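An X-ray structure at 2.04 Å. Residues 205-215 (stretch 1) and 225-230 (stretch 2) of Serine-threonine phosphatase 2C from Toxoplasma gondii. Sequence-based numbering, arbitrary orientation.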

# COMPACT_ATOMS: atom_id res chain seq x y z
N ASN A 205 1.85 -10.02 -21.38
CA ASN A 205 2.17 -8.81 -20.63
C ASN A 205 1.88 -8.86 -19.13
O ASN A 205 2.33 -7.99 -18.39
CB ASN A 205 1.45 -7.62 -21.27
CG ASN A 205 2.02 -7.26 -22.62
OD1 ASN A 205 1.28 -6.96 -23.56
ND2 ASN A 205 3.35 -7.27 -22.72
N LYS A 206 1.14 -9.86 -18.68
CA LYS A 206 0.84 -9.98 -17.25
C LYS A 206 1.21 -11.36 -16.72
O LYS A 206 0.34 -12.14 -16.33
CB LYS A 206 -0.64 -9.71 -16.98
CG LYS A 206 -1.10 -8.29 -17.28
CD LYS A 206 -2.48 -8.03 -16.69
CE LYS A 206 -3.09 -6.74 -17.21
NZ LYS A 206 -3.29 -6.80 -18.68
N PRO A 207 2.52 -11.67 -16.70
CA PRO A 207 2.99 -12.97 -16.21
C PRO A 207 2.64 -13.23 -14.74
O PRO A 207 2.34 -12.30 -13.97
CB PRO A 207 4.49 -12.91 -16.46
CG PRO A 207 4.79 -11.43 -16.34
CD PRO A 207 3.65 -10.82 -17.11
N PHE A 208 2.67 -14.50 -14.36
CA PHE A 208 2.33 -14.93 -13.01
C PHE A 208 3.53 -15.55 -12.30
O PHE A 208 4.42 -16.09 -12.96
CB PHE A 208 1.25 -16.01 -13.05
CG PHE A 208 -0.06 -15.57 -13.65
CD1 PHE A 208 -1.07 -15.06 -12.84
CD2 PHE A 208 -0.28 -15.68 -15.02
CE1 PHE A 208 -2.30 -14.67 -13.39
CE2 PHE A 208 -1.50 -15.30 -15.58
CZ PHE A 208 -2.51 -14.79 -14.76
N ILE A 209 3.56 -15.45 -10.98
CA ILE A 209 4.59 -16.10 -10.20
C ILE A 209 3.91 -17.41 -9.84
O ILE A 209 2.79 -17.41 -9.32
CB ILE A 209 4.98 -15.35 -8.89
CG1 ILE A 209 5.84 -16.28 -8.01
CG2 ILE A 209 3.74 -14.88 -8.14
CD1 ILE A 209 6.55 -15.59 -6.82
N ARG A 210 4.55 -18.53 -10.14
CA ARG A 210 3.98 -19.83 -9.87
C ARG A 210 4.90 -20.67 -8.98
O ARG A 210 6.10 -20.74 -9.23
CB ARG A 210 3.72 -20.56 -11.19
CG ARG A 210 3.23 -21.98 -11.04
CD ARG A 210 3.00 -22.63 -12.39
NE ARG A 210 1.90 -22.02 -13.13
CZ ARG A 210 1.48 -22.44 -14.32
NH1 ARG A 210 2.07 -23.47 -14.90
NH2 ARG A 210 0.47 -21.83 -14.92
N GLY A 211 4.32 -21.29 -7.96
CA GLY A 211 5.10 -22.12 -7.05
C GLY A 211 5.68 -23.36 -7.71
O GLY A 211 5.20 -23.80 -8.76
N GLY A 212 6.70 -23.94 -7.09
CA GLY A 212 7.33 -25.13 -7.64
C GLY A 212 6.46 -26.37 -7.53
O GLY A 212 6.69 -27.36 -8.23
N ASP A 213 5.47 -26.32 -6.65
CA ASP A 213 4.57 -27.45 -6.45
C ASP A 213 3.25 -27.28 -7.20
O ASP A 213 2.35 -28.12 -7.08
CB ASP A 213 4.30 -27.61 -4.95
CG ASP A 213 3.64 -26.38 -4.35
OD1 ASP A 213 3.64 -25.33 -5.01
OD2 ASP A 213 3.14 -26.48 -3.21
N PHE A 214 3.14 -26.21 -7.98
CA PHE A 214 1.92 -25.93 -8.72
C PHE A 214 1.43 -27.09 -9.57
O PHE A 214 0.27 -27.50 -9.47
CB PHE A 214 2.12 -24.73 -9.64
CG PHE A 214 0.87 -24.30 -10.36
CD1 PHE A 214 -0.01 -23.38 -9.79
CD2 PHE A 214 0.57 -24.83 -11.61
CE1 PHE A 214 -1.17 -22.99 -10.46
CE2 PHE A 214 -0.59 -24.45 -12.29
CZ PHE A 214 -1.46 -23.52 -11.71
N SER A 215 2.31 -27.62 -10.40
CA SER A 215 1.95 -28.71 -11.29
C SER A 215 1.47 -29.94 -10.52
O SER A 215 0.44 -30.53 -10.85
CB SER A 215 3.13 -29.08 -12.18
OG SER A 215 2.70 -29.91 -13.25
N MSE A 225 -2.60 -21.68 -6.49
CA MSE A 225 -2.81 -20.33 -6.99
C MSE A 225 -1.56 -19.61 -7.46
O MSE A 225 -0.44 -19.99 -7.12
CB MSE A 225 -3.51 -19.49 -5.92
CG MSE A 225 -4.88 -20.01 -5.50
SE MSE A 225 -6.21 -19.87 -6.92
CE MSE A 225 -6.35 -21.72 -7.41
N GLN A 226 -1.79 -18.56 -8.25
CA GLN A 226 -0.74 -17.73 -8.83
C GLN A 226 -1.03 -16.26 -8.57
O GLN A 226 -2.16 -15.88 -8.28
CB GLN A 226 -0.68 -17.94 -10.34
CG GLN A 226 -0.35 -19.34 -10.79
CD GLN A 226 -0.77 -19.60 -12.22
OE1 GLN A 226 -1.97 -19.64 -12.54
NE2 GLN A 226 0.21 -19.79 -13.10
N LEU A 227 -0.01 -15.42 -8.67
CA LEU A 227 -0.17 -13.99 -8.45
C LEU A 227 0.53 -13.24 -9.57
O LEU A 227 1.47 -13.75 -10.19
CB LEU A 227 0.44 -13.58 -7.11
CG LEU A 227 -0.14 -14.26 -5.86
CD1 LEU A 227 0.59 -13.75 -4.63
CD2 LEU A 227 -1.63 -13.95 -5.77
N GLN A 228 0.06 -12.03 -9.85
CA GLN A 228 0.67 -11.24 -10.90
C GLN A 228 1.61 -10.16 -10.36
O GLN A 228 2.01 -9.25 -11.08
CB GLN A 228 -0.41 -10.66 -11.81
CG GLN A 228 -1.02 -11.73 -12.69
CD GLN A 228 -2.18 -11.24 -13.53
OE1 GLN A 228 -3.16 -10.71 -13.01
NE2 GLN A 228 -2.08 -11.43 -14.84
N TYR A 229 1.93 -10.27 -9.08
CA TYR A 229 2.90 -9.37 -8.45
C TYR A 229 3.84 -10.27 -7.64
O TYR A 229 3.42 -11.32 -7.12
CB TYR A 229 2.22 -8.29 -7.59
CG TYR A 229 1.11 -8.73 -6.68
CD1 TYR A 229 1.37 -9.09 -5.36
CD2 TYR A 229 -0.21 -8.74 -7.11
CE1 TYR A 229 0.34 -9.45 -4.49
CE2 TYR A 229 -1.25 -9.10 -6.26
CZ TYR A 229 -0.96 -9.45 -4.95
OH TYR A 229 -1.98 -9.80 -4.09
N SER A 230 5.10 -9.87 -7.55
CA SER A 230 6.13 -10.67 -6.88
C SER A 230 6.47 -10.42 -5.41
O SER A 230 7.36 -11.07 -4.86
CB SER A 230 7.40 -10.59 -7.72
OG SER A 230 7.58 -9.27 -8.18
O HOH W 1 2.23 -9.64 -13.88
O HOH W 2 1.49 -22.04 -7.14

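Residues 205-215 and 225-230 pair in antiparallel fashion through a single beta bridge, with side chains and two waters extending the contact to both sides of it; together they bury 579 Å². Asn205, at the start of the first stretch, takes no part. Contact begins at Lys206, whose backbone O accepts a hydrogen bond from the side-chain amide of Gln228 (Gln228 NE2 to Lys206 O, 2.9 Å, with an N-H...O angle of 160°). The end of the Lys206 side chain leads away from the second stretch, so its main hold here is through the carbonyl.

The CA-to-CB bond of Pro207 points away from the second stretch, yet its backbone carbonyl remains engaged. Water 1 donates to Pro207 O at 2.7 Å and to Gln228 O at 2.8 Å, joining the two backbones just before the direct pairing starts.

Phe208 lies beside Gln228, with Phe208 CA and Gln228 CA 4.6 Å apart. Its ring packs against the aliphatic portions of two glutamines, with CE1 of Phe208 3.3 Å from CG of Gln228 and CD1 of Phe208 3.8 Å from CB of Gln226. Phe208 CA also makes a CA-H...O contact of 3.2 Å with Leu227 O.

That same carbonyl is the acceptor for the central bond of the bridge: Ile209 N donates to Leu227 O at 2.8 Å. The return bond, from Leu227 N to Ile209 O, is weak at 3.5 Å, although its angle of 161° is nearly the same as the 162° of its partner. The weakness therefore lies in length rather than direction. Ile209 O is also approached by Gln226 CA, 3.6 Å away in a CA-H...O contact. Apolar packing accompanies the bridge, with CG2 of Ile209 3.7 Å from CB of Leu227; although the CA-to-CB bond of Leu227 points away overall, CB itself still touches the first stretch.

At Arg210 the backbones are farther apart than at Phe208, with 5.3 Å between Arg210 CA and Gln226 CA. The arginine side chain starts out sideways, but its end comes nearer and places the edge of the guanidinium by the Gln226 side-chain amide.

Beyond the strand, Gly211 N donates to water 2 at 3.0 Å, and this water donates in turn to Met225 O at 2.8 Å, so a second solvent link lies beyond the bridge. Gly211 also opens a type I turn closed by a hydrogen bond from Phe214 N to Gly211 O (3.3 Å). Across this turn the chain brings back Phe214, whose CB points toward the second stretch and whose CE1 lies 3.8 Å from Gln226 CG. Gln226 thus packs against both phenylalanines.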